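PDB 6JTJ: beta-hexosaminidase from Neisseria gonorrhoeae, which hydrolyses terminal N-acetyl-beta-hexosaminides, probably releasing N-acetylglucosamine from peptidoglycan fragments during cell-wall recycling. Local coordinates for residues A103-G108 against L161-V166; G172-I177 against G216-D221; K206-H211 against A254-H259. One frame throughout, in Å; residues are numbered along the deposited sequence.

Contact 1 of 3, residues A103-G108 against L161-V166. With NAG (2-acetamido-2-deoxy-beta-D-glucopyranose), chain I.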
# COMPACT_ATOMS: atom_id res chain seq x y z
N ALA C 103 -17.50 -9.87 8.47
CA ALA C 103 -17.14 -8.90 7.45
C ALA C 103 -15.98 -9.36 6.59
O ALA C 103 -15.28 -10.31 6.92
CB ALA C 103 -16.80 -7.56 8.09
N VAL C 104 -15.83 -8.68 5.45
CA VAL C 104 -14.73 -8.93 4.51
C VAL C 104 -14.44 -7.66 3.71
O VAL C 104 -15.29 -6.77 3.60
CB VAL C 104 -15.08 -10.09 3.55
CG1 VAL C 104 -16.16 -9.66 2.55
CG2 VAL C 104 -13.85 -10.60 2.82
N ASP C 105 -13.22 -7.55 3.20
CA ASP C 105 -12.82 -6.48 2.30
C ASP C 105 -13.09 -6.86 0.84
O ASP C 105 -12.22 -7.43 0.18
CB ASP C 105 -11.32 -6.16 2.48
CG ASP C 105 -10.98 -5.62 3.86
OD1 ASP C 105 -11.54 -4.56 4.22
OD2 ASP C 105 -10.13 -6.21 4.56
N HIS C 106 -14.31 -6.58 0.37
CA HIS C 106 -14.61 -6.61 -1.06
C HIS C 106 -14.87 -5.20 -1.53
O HIS C 106 -15.97 -4.68 -1.37
CB HIS C 106 -15.81 -7.50 -1.40
CG HIS C 106 -15.44 -8.93 -1.65
ND1 HIS C 106 -16.17 -9.75 -2.49
CD2 HIS C 106 -14.43 -9.69 -1.19
CE1 HIS C 106 -15.61 -10.94 -2.54
NE2 HIS C 106 -14.55 -10.93 -1.75
N GLU C 107 -13.83 -4.59 -2.08
CA GLU C 107 -13.94 -3.27 -2.69
C GLU C 107 -14.10 -3.41 -4.18
O GLU C 107 -14.93 -2.74 -4.79
CB GLU C 107 -12.68 -2.45 -2.42
CG GLU C 107 -12.48 -2.05 -0.98
CD GLU C 107 -11.14 -1.37 -0.73
OE1 GLU C 107 -10.55 -0.82 -1.68
OE2 GLU C 107 -10.69 -1.40 0.42
N GLY C 108 -13.25 -4.25 -4.77
CA GLY C 108 -13.11 -4.32 -6.21
C GLY C 108 -11.66 -4.21 -6.65
O GLY C 108 -10.80 -3.71 -5.93
N LEU C 161 -21.35 -7.88 5.84
CA LEU C 161 -20.89 -6.56 5.43
C LEU C 161 -19.57 -6.67 4.67
O LEU C 161 -18.69 -7.44 5.07
CB LEU C 161 -20.67 -5.75 6.70
CG LEU C 161 -19.99 -4.39 6.66
CD1 LEU C 161 -20.98 -3.33 6.22
CD2 LEU C 161 -19.47 -4.05 8.02
N SER C 162 -19.44 -5.89 3.61
CA SER C 162 -18.13 -5.61 3.01
C SER C 162 -17.63 -4.24 3.45
O SER C 162 -18.41 -3.29 3.56
CB SER C 162 -18.21 -5.63 1.49
OG SER C 162 -16.95 -5.28 0.92
N PHE C 163 -16.34 -4.14 3.75
CA PHE C 163 -15.73 -2.88 4.14
C PHE C 163 -15.49 -2.02 2.89
O PHE C 163 -14.39 -1.97 2.37
CB PHE C 163 -14.43 -3.10 4.95
CG PHE C 163 -14.64 -3.71 6.33
CD1 PHE C 163 -15.61 -3.20 7.18
CD2 PHE C 163 -13.87 -4.77 6.79
CE1 PHE C 163 -15.80 -3.74 8.45
CE2 PHE C 163 -14.06 -5.30 8.07
CZ PHE C 163 -15.02 -4.78 8.90
N THR C 164 -16.55 -1.35 2.45
CA THR C 164 -16.54 -0.55 1.26
C THR C 164 -17.71 0.42 1.40
O THR C 164 -18.71 0.10 2.07
CB THR C 164 -16.63 -1.46 0.02
OG1 THR C 164 -16.25 -0.75 -1.17
CG2 THR C 164 -18.04 -2.05 -0.15
N PRO C 165 -17.62 1.61 0.80
CA PRO C 165 -16.62 2.09 -0.14
C PRO C 165 -15.50 2.96 0.41
O PRO C 165 -15.65 3.64 1.43
CB PRO C 165 -17.44 2.96 -1.05
CG PRO C 165 -18.42 3.62 -0.13
CD PRO C 165 -18.77 2.54 0.86
N VAL C 166 -14.41 2.97 -0.35
CA VAL C 166 -13.37 3.97 -0.23
C VAL C 166 -13.91 5.34 -0.66
O VAL C 166 -14.43 5.48 -1.76
CB VAL C 166 -12.16 3.58 -1.10
CG1 VAL C 166 -11.13 4.71 -1.15
CG2 VAL C 166 -11.52 2.32 -0.54
C1 NAG I . -6.46 -1.58 6.45
C2 NAG I . -6.87 -1.12 5.05
C3 NAG I . -8.38 -1.02 4.95
C4 NAG I . -9.04 -2.31 5.43
C5 NAG I . -8.65 -2.63 6.86
C6 NAG I . -9.16 -4.02 7.28
C7 NAG I . -5.76 0.56 3.57
C8 NAG I . -5.65 -0.49 2.55
N2 NAG I . -6.34 0.18 4.71
O1 NAG I . -5.16 -2.14 6.42
O3 NAG I . -8.72 -0.72 3.62
O4 NAG I . -10.44 -2.26 5.31
O5 NAG I . -7.24 -2.65 6.96
O6 NAG I . -8.58 -5.07 6.52
O7 NAG I . -5.30 1.70 3.35
O HOH W 1 -17.00 -1.19 -3.67
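Ala103 and Val104 pair in parallel with Leu161 and Ser162, joining two neighbouring strands of the (beta/alpha)8 barrel of glycosyl hydrolase family 3 at the point where they run out into the sugar site. Val104 is held through both its N and its O along the edge that faces segment 161-166: its N donates to Leu161 O, and its O takes the N-H of Phe163 (Val104 O to Phe163 N 2.8 Å, 160° at the hydrogen). Val104 and Ser162 face helix 136-155, whereas Ala103 and Leu161 share the other face, where the end of the Phe163 ring comes up against the methyl of Ala103 (CZ to CB 3.4 Å). Beyond the paired residues the serine takes over. With chi1 at 176° its hydroxyl is swung across to the His106 carbonyl and donates to it from above the carbonyl plane, Ser162 OG lying 2.6 Å from His106 O. The end of Asp105 comes back beside Phe163, with OD1 at the ring edge, near its plane, 3.3 Å from Phe163 CB; the carboxylate and ring planes are 46° apart. That carboxylate holds the N-acetylglucosamine with both oxygens: sugar O4 donates to Asp105 OD1 at 2.8 Å and sugar O6 to Asp105 OD2 at 2.7 Å. OD2 also forms a salt bridge to Arg113. The extended chain of Glu107 passes Thr164, the two running in opposite directions, and rests its OE1 3.5 Å from Val166 CG2. Salt bridges to Lys210 and Arg180 engage the two oxygens of Glu107, consistent with a second-shell residue that positions the sugar-binding side chains. At the far end one water closes the contact, donating to Glu107 O at 2.8 Å and hydrogen-bonding to Thr164 OG1.

Contact 2 of 3, residues G172-I177 against G216-D221. With NAG (2-acetamido-2-deoxy-beta-D-glucopyranose), chain G.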
# COMPACT_ATOMS: atom_id res chain seq x y z
N GLY C 172 -3.73 11.96 -6.61
CA GLY C 172 -2.56 11.58 -7.39
C GLY C 172 -1.29 11.46 -6.54
O GLY C 172 -0.18 11.46 -7.06
N ASN C 173 -1.47 11.29 -5.23
CA ASN C 173 -0.35 11.15 -4.30
C ASN C 173 -0.14 9.77 -3.66
O ASN C 173 0.98 9.45 -3.28
CB ASN C 173 -0.53 12.14 -3.15
CG ASN C 173 -0.38 13.59 -3.59
OD1 ASN C 173 0.22 13.90 -4.64
ND2 ASN C 173 -0.99 14.50 -2.82
N CYS C 174 -1.22 9.00 -3.48
CA CYS C 174 -1.21 7.83 -2.59
C CYS C 174 -1.37 6.52 -3.35
O CYS C 174 -2.48 6.15 -3.77
CB CYS C 174 -2.34 7.94 -1.57
SG CYS C 174 -2.09 6.78 -0.21
N ALA C 175 -0.27 5.81 -3.53
CA ALA C 175 -0.26 4.59 -4.35
C ALA C 175 -1.08 3.48 -3.72
O ALA C 175 -1.75 2.74 -4.40
CB ALA C 175 1.17 4.10 -4.55
N VAL C 176 -1.02 3.35 -2.40
CA VAL C 176 -1.74 2.29 -1.74
C VAL C 176 -3.26 2.42 -1.94
O VAL C 176 -3.98 1.42 -1.86
CB VAL C 176 -1.33 2.14 -0.25
CG1 VAL C 176 -1.81 3.29 0.63
CG2 VAL C 176 -1.85 0.82 0.29
N ILE C 177 -3.75 3.65 -2.09
CA ILE C 177 -5.15 3.86 -2.42
C ILE C 177 -5.26 3.66 -3.92
O ILE C 177 -5.94 2.75 -4.35
CB ILE C 177 -5.68 5.26 -2.00
CG1 ILE C 177 -5.55 5.48 -0.49
CG2 ILE C 177 -7.13 5.45 -2.44
CD1 ILE C 177 -6.20 4.44 0.38
N GLY C 216 -6.38 10.23 0.84
CA GLY C 216 -5.97 10.47 -0.52
C GLY C 216 -4.77 11.38 -0.76
O GLY C 216 -4.18 11.33 -1.83
N PHE C 217 -4.48 12.25 0.18
CA PHE C 217 -3.51 13.32 -0.06
C PHE C 217 -2.08 12.93 0.34
O PHE C 217 -1.13 13.40 -0.27
CB PHE C 217 -3.91 14.61 0.66
CG PHE C 217 -3.07 15.81 0.29
CD1 PHE C 217 -3.35 16.54 -0.86
CD2 PHE C 217 -1.98 16.19 1.06
CE1 PHE C 217 -2.59 17.67 -1.21
CE2 PHE C 217 -1.22 17.30 0.72
CZ PHE C 217 -1.52 18.04 -0.42
N VAL C 218 -1.94 12.07 1.34
CA VAL C 218 -0.62 11.61 1.75
C VAL C 218 -0.02 10.68 0.71
O VAL C 218 -0.70 10.21 -0.20
CB VAL C 218 -0.63 10.85 3.06
CG1 VAL C 218 -1.13 11.73 4.17
CG2 VAL C 218 -1.46 9.57 2.96
N GLU C 219 1.30 10.53 0.76
CA GLU C 219 1.98 9.56 -0.08
C GLU C 219 1.99 8.30 0.74
O GLU C 219 2.06 8.35 1.96
CB GLU C 219 3.37 10.02 -0.45
CG GLU C 219 3.40 11.11 -1.53
CD GLU C 219 4.83 11.60 -1.78
OE1 GLU C 219 5.34 12.36 -0.95
OE2 GLU C 219 5.43 11.23 -2.81
N GLY C 220 1.87 7.18 0.06
CA GLY C 220 1.80 5.90 0.76
C GLY C 220 2.18 4.80 -0.21
O GLY C 220 1.38 4.37 -1.04
N ASP C 221 3.42 4.34 -0.10
CA ASP C 221 3.95 3.36 -1.04
C ASP C 221 5.01 2.51 -0.40
O ASP C 221 5.78 1.87 -1.03
CB ASP C 221 4.47 4.07 -2.30
CG ASP C 221 5.38 5.25 -2.00
OD1 ASP C 221 6.51 5.01 -1.56
OD2 ASP C 221 4.99 6.38 -2.18
C1 NAG G . 9.81 0.72 0.83
C2 NAG G . 9.20 0.44 -0.52
C3 NAG G . 10.24 0.60 -1.66
C4 NAG G . 10.97 1.92 -1.49
C5 NAG G . 11.53 2.03 -0.07
C6 NAG G . 12.34 3.30 0.18
C7 NAG G . 7.28 -1.05 -1.03
C8 NAG G . 6.63 0.09 -1.70
N2 NAG G . 8.44 -0.81 -0.42
O1 NAG G . 8.73 0.83 1.73
O3 NAG G . 9.61 0.67 -2.93
O4 NAG G . 11.97 2.17 -2.47
O5 NAG G . 10.43 1.96 0.80
O6 NAG G . 11.55 4.45 0.07
O7 NAG G . 6.73 -2.17 -1.07
O HOH W 2 2.41 6.98 -2.93
O HOH W 3 -3.91 9.94 -4.00
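Asn173, Gly220 and Cys174 carry this meeting of two irregular loops, one following strand 161-162 and the other following strand 208-212 of the barrel. Asn173 leans into the second loop, and its ND2 donates to Phe217 O at 2.8 Å. The same ND2 stands 3.7 Å above the ring plane of Phe217, offset toward the rim, with the amide turned 80° from the ring. With CG beside its own backbone N (chi1 -68°), the amide lies alongside Phe217 and points the same way. Next to it, Cys174 presses its CB to within 3.1 Å of Val218 O, while SG lies near Val218 CG2 and the backbone N of Gly220. Gly220 answers with its main chain: Val176 N donates to Gly220 O at 2.9 Å, nearly along the C=O axis. One water accepts from Ala175 N and from Gly220 N, 3.0 Å from each, and also lies close to Asn173 O and Asp221 OD2. A second water, donating to Gly216 O at 2.6 Å, accepts from Cys174 N. One side-chain amide, one backbone bond and two waters thus do the polar joining, consistent with steadying the loop that carries Asp221, a residue predicted to matter for catalysis, while salt bridges from Glu219 and Asp221 to Arg113 of the second subunit tie that loop across the dimer.

Contact 3 of 3, residues K206-H211 against A254-H259. With NAG (2-acetamido-2-deoxy-beta-D-glucopyranose), chain I.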
# COMPACT_ATOMS: atom_id res chain seq x y z
N LYS C 206 -25.17 -2.90 4.52
CA LYS C 206 -24.81 -1.52 4.78
C LYS C 206 -23.41 -1.20 4.23
O LYS C 206 -22.76 -2.06 3.65
CB LYS C 206 -24.83 -1.26 6.29
CG LYS C 206 -26.17 -1.58 6.95
CD LYS C 206 -27.29 -0.77 6.34
CE LYS C 206 -28.53 -0.82 7.21
NZ LYS C 206 -28.93 -2.23 7.50
N SER C 207 -22.97 0.05 4.42
CA SER C 207 -21.68 0.51 3.91
C SER C 207 -20.71 0.92 5.03
O SER C 207 -21.11 1.19 6.17
CB SER C 207 -21.88 1.71 3.03
OG SER C 207 -22.33 2.81 3.82
N CYS C 208 -19.41 0.90 4.70
CA CYS C 208 -18.36 1.32 5.62
C CYS C 208 -17.39 2.21 4.86
O CYS C 208 -16.66 1.72 3.99
CB CYS C 208 -17.61 0.11 6.19
SG CYS C 208 -16.23 0.55 7.25
N GLY C 209 -17.42 3.50 5.17
CA GLY C 209 -16.59 4.47 4.49
C GLY C 209 -15.16 4.42 4.97
O GLY C 209 -14.93 4.30 6.16
N LYS C 210 -14.21 4.51 4.05
CA LYS C 210 -12.78 4.45 4.38
C LYS C 210 -12.04 5.53 3.60
O LYS C 210 -12.41 5.78 2.46
CB LYS C 210 -12.20 3.10 3.94
CG LYS C 210 -13.05 1.91 4.28
CD LYS C 210 -12.24 0.61 4.24
CE LYS C 210 -11.90 0.16 2.83
NZ LYS C 210 -11.73 -1.34 2.82
N HIS C 211 -10.98 6.17 4.14
CA HIS C 211 -10.46 6.00 5.49
C HIS C 211 -10.52 7.36 6.14
O HIS C 211 -9.80 8.27 5.75
CB HIS C 211 -9.02 5.48 5.45
CG HIS C 211 -8.87 4.23 4.66
ND1 HIS C 211 -8.86 4.21 3.28
CD2 HIS C 211 -8.71 2.94 5.05
CE1 HIS C 211 -8.69 2.97 2.86
NE2 HIS C 211 -8.61 2.18 3.91
N ALA C 254 -20.73 2.44 9.15
CA ALA C 254 -19.45 2.38 9.80
C ALA C 254 -18.41 3.18 9.05
O ALA C 254 -18.59 3.56 7.88
CB ALA C 254 -19.00 0.94 9.88
N VAL C 255 -17.31 3.39 9.74
CA VAL C 255 -16.16 4.10 9.21
C VAL C 255 -14.90 3.36 9.67
O VAL C 255 -14.88 2.80 10.78
CB VAL C 255 -16.23 5.54 9.72
CG1 VAL C 255 -14.87 6.13 9.97
CG2 VAL C 255 -17.05 6.40 8.76
N MET C 256 -13.89 3.31 8.80
CA MET C 256 -12.55 2.89 9.17
C MET C 256 -11.69 4.15 9.12
O MET C 256 -11.75 4.90 8.15
CB MET C 256 -11.90 1.92 8.17
CG MET C 256 -12.45 0.44 8.07
SD MET C 256 -11.92 -0.73 9.32
CE MET C 256 -10.31 -0.06 9.77
N PRO C 257 -10.86 4.36 10.14
CA PRO C 257 -10.05 5.57 10.17
C PRO C 257 -8.77 5.40 9.39
O PRO C 257 -8.28 4.28 9.22
CB PRO C 257 -9.75 5.74 11.65
CG PRO C 257 -9.61 4.34 12.14
CD PRO C 257 -10.60 3.52 11.32
N ALA C 258 -8.23 6.52 8.93
CA ALA C 258 -6.91 6.52 8.29
C ALA C 258 -5.83 6.43 9.37
O ALA C 258 -5.91 7.08 10.40
CB ALA C 258 -6.73 7.79 7.47
N HIS C 259 -4.81 5.62 9.10
CA HIS C 259 -3.60 5.59 9.90
C HIS C 259 -2.70 6.71 9.40
O HIS C 259 -1.71 6.48 8.69
CB HIS C 259 -2.92 4.22 9.80
CG HIS C 259 -1.83 4.00 10.79
ND1 HIS C 259 -1.92 4.34 12.13
CD2 HIS C 259 -0.62 3.45 10.61
CE1 HIS C 259 -0.78 4.02 12.72
NE2 HIS C 259 0.02 3.48 11.83
C1 NAG I . -6.46 -1.58 6.45
C2 NAG I . -6.87 -1.12 5.05
C3 NAG I . -8.38 -1.02 4.95
C4 NAG I . -9.04 -2.31 5.43
C5 NAG I . -8.65 -2.63 6.86
C6 NAG I . -9.16 -4.02 7.28
C7 NAG I . -5.76 0.56 3.57
C8 NAG I . -5.65 -0.49 2.55
N2 NAG I . -6.34 0.18 4.71
O1 NAG I . -5.16 -2.14 6.42
O3 NAG I . -8.72 -0.72 3.62
O4 NAG I . -10.44 -2.26 5.31
O5 NAG I . -7.24 -2.65 6.96
O6 NAG I . -8.58 -5.07 6.52
O7 NAG I . -5.30 1.70 3.35
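Lys210 and Met256 lie side by side and point the same way on two adjacent parallel strands of the (beta/alpha)8 barrel, 208-210 and 254-257, whose axes diverge by 24°. Lys210 CD packs 3.8 Å from Met256 CG, after which the two chains part, the methionine curling off toward Phe292 and the lysine rising to the sugar. Cys208, on the same face, fits its sulfur along the neighbouring strand, with SG 3.8 Å from Ala254 CB and 3.9 Å from Met256 CG. Beneath these side chains Gly209 knits the strands together, its N donating to Ala254 O and its O accepting from Met256 N. A bend in the lysine chain (chi3 -73°) brings the ammonium to the N-acetylglucosamine, where Lys210 NZ donates to sugar O4 at 3.0 Å and to sugar O3 at 3.2 Å. Its protein partners include Glu107, through a salt bridge, and the carbonyl of Phe163, so the group sits in a nest of oxygens that would stabilise its positive charge. A cis peptide leads into His211, and the imidazole folds back over its predecessor: Lys210 CB sits 3.5 Å above the centre of the His211 ring. Across the contact His211 CB rests 3.8 Å from Ala258 CB. Asp168 is hydrogen-bonded to ND1, which steadies the ring, and the other nitrogen, His211 NE2, makes a nearly straight hydrogen bond to sugar O3, 2.9 Å long with 164° at the hydrogen.

Contacts 1 and 3 lie in the barrel core, their centres about 9 Å apart, and bring different strands to one N-acetylglucosamine: Asp105 takes O4 and O6, Lys210 reaches O3 and O4, and His211 meets O3. Both are parallel strand pairs by backbone bonding, and backbone bonds from Thr164 and Pro165 to the 206-211 segment tie them together. Contact 2, its centre about 19 Å from that of contact 1 and about 17 Å from that of contact 3, is different in kind, two loops at the subunit boundary joined through main chain, water and one asparagine amide. Ile177 links it to the core, packing on both Val166 and His211.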